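Local coordinates for ABC transporter (Thermotoga maritima, PDB 1JI0), which binds ATP and probably hydrolyses it to drive branched-chain amino acid transport across the membrane, at residues A199-E213 against A223-L237. Sequence-based numbering, arbitrary orientation.
Sequences ALGALKVAHYGYVLE and ASELLDNEMVRKAYL
Helix 199-205 and helix 223-227 run roughly antiparallel, 143° between their directions, with axes 8.6 Å apart at closest approach. The direction of strand 208-213 makes 48° with that of helix 223-227. The backbones come closest where Ala223 N donates a nearly straight 3.0 Å bond to His207 O, from above the carbonyl plane. Water 1 adds a bridge between Ala206 O and Ser224 N.

Leu203 is a knob set among Ala223, Leu226, Leu227 and Val232. With CG anti to the carbonyl carbon (chi1 -72°), its side chain turns in among these four. CD1 meets Val232 CG1. Leu203 CD2 lies 3.9 Å from Leu226 CD1. Leu227 lies alongside, pointing the other way, with Leu227 CD2 3.7 Å from Leu203 CB. Leu226 CD1 also reaches Gly209 O, where the strand has no side chain.

This is the C-terminal part of the ABC ATPase domain. The two short helices pack on the helix and strand that follow strand 192-196, and Leu212 on the strand's other side lies near Gly44 and Lys45, which bind ATP.

The Tyr236 ring reaches strand 208-213 through its OH end. Tyr236 OH donates to the anti lone pair of Glu213 OE2 at 2.5 Å and accepts from water 2, which also donates to Leu212 O. Val211 CG1 approaches the ring obliquely, 3.6 Å from Tyr236 CE2. A phenylalanine here would probably leave Glu213 without this donor and water 2 without one acceptor. Next in the chain to Tyr236, Leu237 packs its CD2 3.9 Å from Leu200 CB.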
loop_
_atom_site.group_PDB
_atom_site.type_symbol
_atom_site.label_atom_id
_atom_site.label_comp_id
_atom_site.label_asym_id
_atom_site.label_seq_id
_atom_site.Cartn_x
_atom_site.Cartn_y
_atom_site.Cartn_z
ATOM N N ALA A 199 6.972 7.768 -9.317
ATOM C CA ALA A 199 6.191 8.933 -8.924
ATOM C C ALA A 199 5.102 9.316 -9.912
ATOM O O ALA A 199 3.988 9.665 -9.512
ATOM C CB ALA A 199 7.130 10.122 -8.677
ATOM N N LEU A 200 5.413 9.263 -11.202
ATOM C CA LEU A 200 4.421 9.606 -12.216
ATOM C C LEU A 200 3.183 8.715 -12.089
ATOM O O LEU A 200 2.065 9.199 -11.941
ATOM C CB LEU A 200 5.027 9.455 -13.615
ATOM C CG LEU A 200 4.113 9.840 -14.781
ATOM C CD1 LEU A 200 3.617 11.271 -14.594
ATOM C CD2 LEU A 200 4.870 9.699 -16.092
ATOM N N GLY A 201 3.386 7.404 -12.145
ATOM C CA GLY A 201 2.259 6.494 -12.039
ATOM C C GLY A 201 1.496 6.677 -10.744
ATOM O O GLY A 201 0.268 6.699 -10.743
ATOM N N ALA A 202 2.226 6.827 -9.643
ATOM C CA ALA A 202 1.613 7.000 -8.334
ATOM C C ALA A 202 0.794 8.287 -8.234
ATOM O O ALA A 202 -0.357 8.269 -7.786
ATOM C CB ALA A 202 2.698 6.985 -7.242
ATOM N N LEU A 203 1.390 9.406 -8.637
ATOM C CA LEU A 203 0.691 10.683 -8.574
ATOM C C LEU A 203 -0.520 10.753 -9.506
ATOM O O LEU A 203 -1.487 11.465 -9.221
ATOM C CB LEU A 203 1.654 11.830 -8.878
ATOM C CG LEU A 203 2.666 12.113 -7.767
ATOM C CD1 LEU A 203 3.682 13.154 -8.240
ATOM C CD2 LEU A 203 1.924 12.589 -6.515
ATOM N N LYS A 204 -0.483 10.018 -10.614
ATOM C CA LYS A 204 -1.609 10.021 -11.547
ATOM C C LYS A 204 -2.862 9.343 -10.988
ATOM O O LYS A 204 -3.985 9.673 -11.383
ATOM C CB LYS A 204 -1.203 9.355 -12.866
ATOM C CG LYS A 204 -0.157 10.145 -13.642
ATOM C CD LYS A 204 0.356 9.387 -14.865
ATOM C CE LYS A 204 -0.712 9.246 -15.934
ATOM N NZ LYS A 204 -0.162 8.554 -17.131
ATOM N N VAL A 205 -2.691 8.400 -10.066
ATOM C CA VAL A 205 -3.850 7.715 -9.498
ATOM C C VAL A 205 -4.241 8.202 -8.114
ATOM O O VAL A 205 -5.369 8.000 -7.679
ATOM C CB VAL A 205 -3.634 6.180 -9.423
ATOM C CG1 VAL A 205 -3.399 5.638 -10.806
ATOM C CG2 VAL A 205 -2.474 5.847 -8.489
ATOM N N ALA A 206 -3.317 8.867 -7.434
ATOM C CA ALA A 206 -3.570 9.343 -6.085
ATOM C C ALA A 206 -4.372 10.633 -5.974
ATOM O O ALA A 206 -4.433 11.435 -6.907
ATOM C CB ALA A 206 -2.243 9.508 -5.344
ATOM N N HIS A 207 -4.990 10.817 -4.812
ATOM C CA HIS A 207 -5.740 12.026 -4.522
ATOM C C HIS A 207 -4.794 13.037 -3.902
ATOM O O HIS A 207 -4.873 14.238 -4.174
ATOM C CB HIS A 207 -6.862 11.753 -3.522
ATOM C CG HIS A 207 -7.935 10.859 -4.052
ATOM N ND1 HIS A 207 -7.885 9.488 -3.938
ATOM C CD2 HIS A 207 -9.061 11.139 -4.749
ATOM C CE1 HIS A 207 -8.933 8.958 -4.545
ATOM N NE2 HIS A 207 -9.662 9.940 -5.047
ATOM N N TYR A 208 -3.892 12.531 -3.064
ATOM C CA TYR A 208 -2.953 13.375 -2.336
ATOM C C TYR A 208 -1.596 12.697 -2.307
ATOM O O TYR A 208 -1.514 11.470 -2.338
ATOM C CB TYR A 208 -3.462 13.560 -0.906
ATOM C CG TYR A 208 -2.898 14.754 -0.177
ATOM C CD1 TYR A 208 -3.466 16.017 -0.333
ATOM C CD2 TYR A 208 -1.799 14.620 0.673
ATOM C CE1 TYR A 208 -2.957 17.123 0.346
ATOM C CE2 TYR A 208 -1.276 15.716 1.356
ATOM C CZ TYR A 208 -1.861 16.965 1.190
ATOM O OH TYR A 208 -1.360 18.051 1.877
ATOM N N GLY A 209 -0.537 13.494 -2.239
ATOM C CA GLY A 209 0.798 12.928 -2.208
ATOM C C GLY A 209 1.729 13.606 -1.221
ATOM O O GLY A 209 1.519 14.760 -0.835
ATOM N N TYR A 210 2.767 12.878 -0.818
ATOM C CA TYR A 210 3.779 13.378 0.105
ATOM C C TYR A 210 5.142 13.031 -0.496
ATOM O O TYR A 210 5.367 11.900 -0.922
ATOM C CB TYR A 210 3.656 12.703 1.472
ATOM C CG TYR A 210 2.424 13.059 2.260
ATOM C CD1 TYR A 210 1.238 12.345 2.107
ATOM C CD2 TYR A 210 2.448 14.109 3.183
ATOM C CE1 TYR A 210 0.103 12.666 2.859
ATOM C CE2 TYR A 210 1.325 14.433 3.930
ATOM C CZ TYR A 210 0.161 13.713 3.764
ATOM O OH TYR A 210 -0.950 14.055 4.494
ATOM N N VAL A 211 6.044 14.005 -0.541
ATOM C CA VAL A 211 7.370 13.772 -1.099
ATOM C C VAL A 211 8.362 13.623 0.047
ATOM O O VAL A 211 8.646 14.581 0.763
ATOM C CB VAL A 211 7.814 14.933 -2.016
ATOM C CG1 VAL A 211 9.180 14.622 -2.616
ATOM C CG2 VAL A 211 6.808 15.127 -3.132
ATOM N N LEU A 212 8.872 12.405 0.213
ATOM C CA LEU A 212 9.827 12.078 1.267
ATOM C C LEU A 212 11.269 12.126 0.741
ATOM O O LEU A 212 11.602 11.475 -0.249
ATOM C CB LEU A 212 9.511 10.677 1.817
ATOM C CG LEU A 212 10.249 10.088 3.033
ATOM C CD1 LEU A 212 9.876 10.829 4.310
ATOM C CD2 LEU A 212 9.862 8.614 3.179
ATOM N N GLU A 213 12.112 12.913 1.402
ATOM C CA GLU A 213 13.520 13.042 1.033
ATOM C C GLU A 213 14.350 12.936 2.302
ATOM O O GLU A 213 14.234 13.773 3.197
ATOM C CB GLU A 213 13.800 14.388 0.365
ATOM C CG GLU A 213 13.078 14.596 -0.952
ATOM C CD GLU A 213 13.679 15.728 -1.776
ATOM O OE1 GLU A 213 14.042 16.770 -1.186
ATOM O OE2 GLU A 213 13.782 15.577 -3.017
ATOM N N ALA A 223 -2.562 15.538 -5.542
ATOM C CA ALA A 223 -1.737 14.881 -6.551
ATOM C C ALA A 223 -1.594 15.636 -7.868
ATOM O O ALA A 223 -0.489 15.792 -8.380
ATOM C CB ALA A 223 -2.273 13.472 -6.822
ATOM N N SER A 224 -2.711 16.100 -8.424
ATOM C CA SER A 224 -2.666 16.818 -9.691
ATOM C C SER A 224 -1.762 18.044 -9.588
ATOM O O SER A 224 -1.058 18.381 -10.538
ATOM C CB SER A 224 -4.072 17.231 -10.118
ATOM O OG SER A 224 -4.653 18.114 -9.176
ATOM N N GLU A 225 -1.771 18.698 -8.429
ATOM C CA GLU A 225 -0.931 19.872 -8.212
ATOM C C GLU A 225 0.563 19.530 -8.090
ATOM O O GLU A 225 1.419 20.276 -8.568
ATOM C CB GLU A 225 -1.419 20.623 -6.973
ATOM C CG GLU A 225 -2.619 21.492 -7.282
ATOM C CD GLU A 225 -3.305 22.039 -6.049
ATOM O OE1 GLU A 225 -2.620 22.319 -5.040
ATOM O OE2 GLU A 225 -4.544 22.206 -6.101
ATOM N N LEU A 226 0.884 18.406 -7.457
ATOM C CA LEU A 226 2.280 18.009 -7.334
ATOM C C LEU A 226 2.868 17.721 -8.719
ATOM O O LEU A 226 4.048 17.956 -8.962
ATOM C CB LEU A 226 2.400 16.778 -6.437
ATOM C CG LEU A 226 2.005 17.029 -4.978
ATOM C CD1 LEU A 226 2.093 15.738 -4.179
ATOM C CD2 LEU A 226 2.937 18.094 -4.390
ATOM N N LEU A 227 2.036 17.217 -9.626
ATOM C CA LEU A 227 2.472 16.915 -10.987
ATOM C C LEU A 227 2.837 18.192 -11.753
ATOM O O LEU A 227 3.616 18.154 -12.705
ATOM C CB LEU A 227 1.365 16.169 -11.737
ATOM C CG LEU A 227 1.202 14.692 -11.378
ATOM C CD1 LEU A 227 -0.074 14.155 -11.990
ATOM C CD2 LEU A 227 2.402 13.921 -11.869
ATOM N N ASP A 228 2.269 19.317 -11.334
ATOM C CA ASP A 228 2.550 20.590 -11.981
ATOM C C ASP A 228 3.604 21.395 -11.245
ATOM O O ASP A 228 3.959 22.492 -11.673
ATOM C CB ASP A 228 1.278 21.421 -12.110
ATOM C CG ASP A 228 0.440 21.009 -13.297
ATOM O OD1 ASP A 228 1.023 20.762 -14.373
ATOM O OD2 ASP A 228 -0.796 20.940 -13.163
ATOM N N ASN A 229 4.099 20.860 -10.135
ATOM C CA ASN A 229 5.123 21.551 -9.370
ATOM C C ASN A 229 6.458 21.356 -10.074
ATOM O O ASN A 229 6.850 20.230 -10.374
ATOM C CB ASN A 229 5.188 21.009 -7.947
ATOM C CG ASN A 229 6.281 21.669 -7.128
ATOM O OD1 ASN A 229 7.418 21.199 -7.093
ATOM N ND2 ASN A 229 5.942 22.775 -6.479
ATOM N N GLU A 230 7.147 22.461 -10.337
ATOM C CA GLU A 230 8.421 22.424 -11.045
ATOM C C GLU A 230 9.483 21.565 -10.377
ATOM O O GLU A 230 10.256 20.892 -11.063
ATOM C CB GLU A 230 8.947 23.849 -11.246
ATOM C CG GLU A 230 10.016 23.972 -12.327
ATOM C CD GLU A 230 9.530 23.494 -13.694
ATOM O OE1 GLU A 230 8.446 23.942 -14.139
ATOM O OE2 GLU A 230 10.234 22.671 -14.327
HETATM N N MSE A 231 9.521 21.572 -9.047
HETATM C CA MSE A 231 10.504 20.780 -8.305
HETATM C C MSE A 231 10.243 19.291 -8.478
HETATM O O MSE A 231 11.172 18.509 -8.676
HETATM C CB MSE A 231 10.468 21.132 -6.812
HETATM C CG MSE A 231 11.483 20.366 -5.947
HETATM SE SE MSE A 231 10.962 18.554 -5.393
HETATM C CE MSE A 231 10.131 18.977 -3.696
ATOM N N VAL A 232 8.976 18.897 -8.391
ATOM C CA VAL A 232 8.622 17.492 -8.560
ATOM C C VAL A 232 8.971 17.054 -9.984
ATOM O O VAL A 232 9.653 16.050 -10.186
ATOM C CB VAL A 232 7.116 17.252 -8.311
ATOM C CG1 VAL A 232 6.767 15.797 -8.612
ATOM C CG2 VAL A 232 6.761 17.589 -6.849
ATOM N N ARG A 233 8.512 17.822 -10.968
ATOM C CA ARG A 233 8.765 17.510 -12.376
ATOM C C ARG A 233 10.243 17.305 -12.692
ATOM O O ARG A 233 10.619 16.309 -13.305
ATOM C CB ARG A 233 8.176 18.617 -13.257
ATOM C CG ARG A 233 6.666 18.721 -13.111
ATOM C CD ARG A 233 6.096 19.935 -13.797
ATOM N NE ARG A 233 6.127 19.824 -15.250
ATOM C CZ ARG A 233 5.144 19.314 -15.985
ATOM N NH1 ARG A 233 4.037 18.864 -15.409
ATOM N NH2 ARG A 233 5.268 19.269 -17.300
ATOM N N LYS A 234 11.086 18.234 -12.260
ATOM C CA LYS A 234 12.516 18.135 -12.527
ATOM C C LYS A 234 13.222 17.070 -11.698
ATOM O O LYS A 234 14.055 16.325 -12.210
ATOM C CB LYS A 234 13.180 19.498 -12.298
ATOM C CG LYS A 234 12.788 20.555 -13.328
ATOM C CD LYS A 234 13.187 21.972 -12.904
ATOM C CE LYS A 234 14.660 22.070 -12.522
ATOM N NZ LYS A 234 15.566 21.633 -13.621
ATOM N N ALA A 235 12.880 16.984 -10.419
ATOM C CA ALA A 235 13.519 16.023 -9.528
ATOM C C ALA A 235 13.001 14.590 -9.608
ATOM O O ALA A 235 13.771 13.639 -9.458
ATOM C CB ALA A 235 13.423 16.520 -8.084
ATOM N N TYR A 236 11.705 14.425 -9.846
ATOM C CA TYR A 236 11.132 13.089 -9.890
ATOM C C TYR A 236 10.503 12.661 -11.212
ATOM O O TYR A 236 10.175 11.490 -11.385
ATOM C CB TYR A 236 10.110 12.945 -8.757
ATOM C CG TYR A 236 10.734 13.059 -7.385
ATOM C CD1 TYR A 236 11.368 11.968 -6.792
ATOM C CD2 TYR A 236 10.744 14.274 -6.702
ATOM C CE1 TYR A 236 12.001 12.085 -5.554
ATOM C CE2 TYR A 236 11.377 14.405 -5.461
ATOM C CZ TYR A 236 12.000 13.309 -4.897
ATOM O OH TYR A 236 12.629 13.431 -3.684
ATOM N N LEU A 237 10.339 13.589 -12.151
ATOM C CA LEU A 237 9.732 13.236 -13.431
ATOM C C LEU A 237 10.637 13.519 -14.646
ATOM O O LEU A 237 10.247 13.278 -15.791
ATOM C CB LEU A 237 8.381 13.951 -13.566
ATOM C CG LEU A 237 7.455 13.807 -12.347
ATOM C CD1 LEU A 237 6.155 14.545 -12.586
ATOM C CD2 LEU A 237 7.181 12.341 -12.066
HETATM O O HOH W 1 -5.019 14.569 -7.629
HETATM O O HOH W 2 13.511 11.241 -2.217
#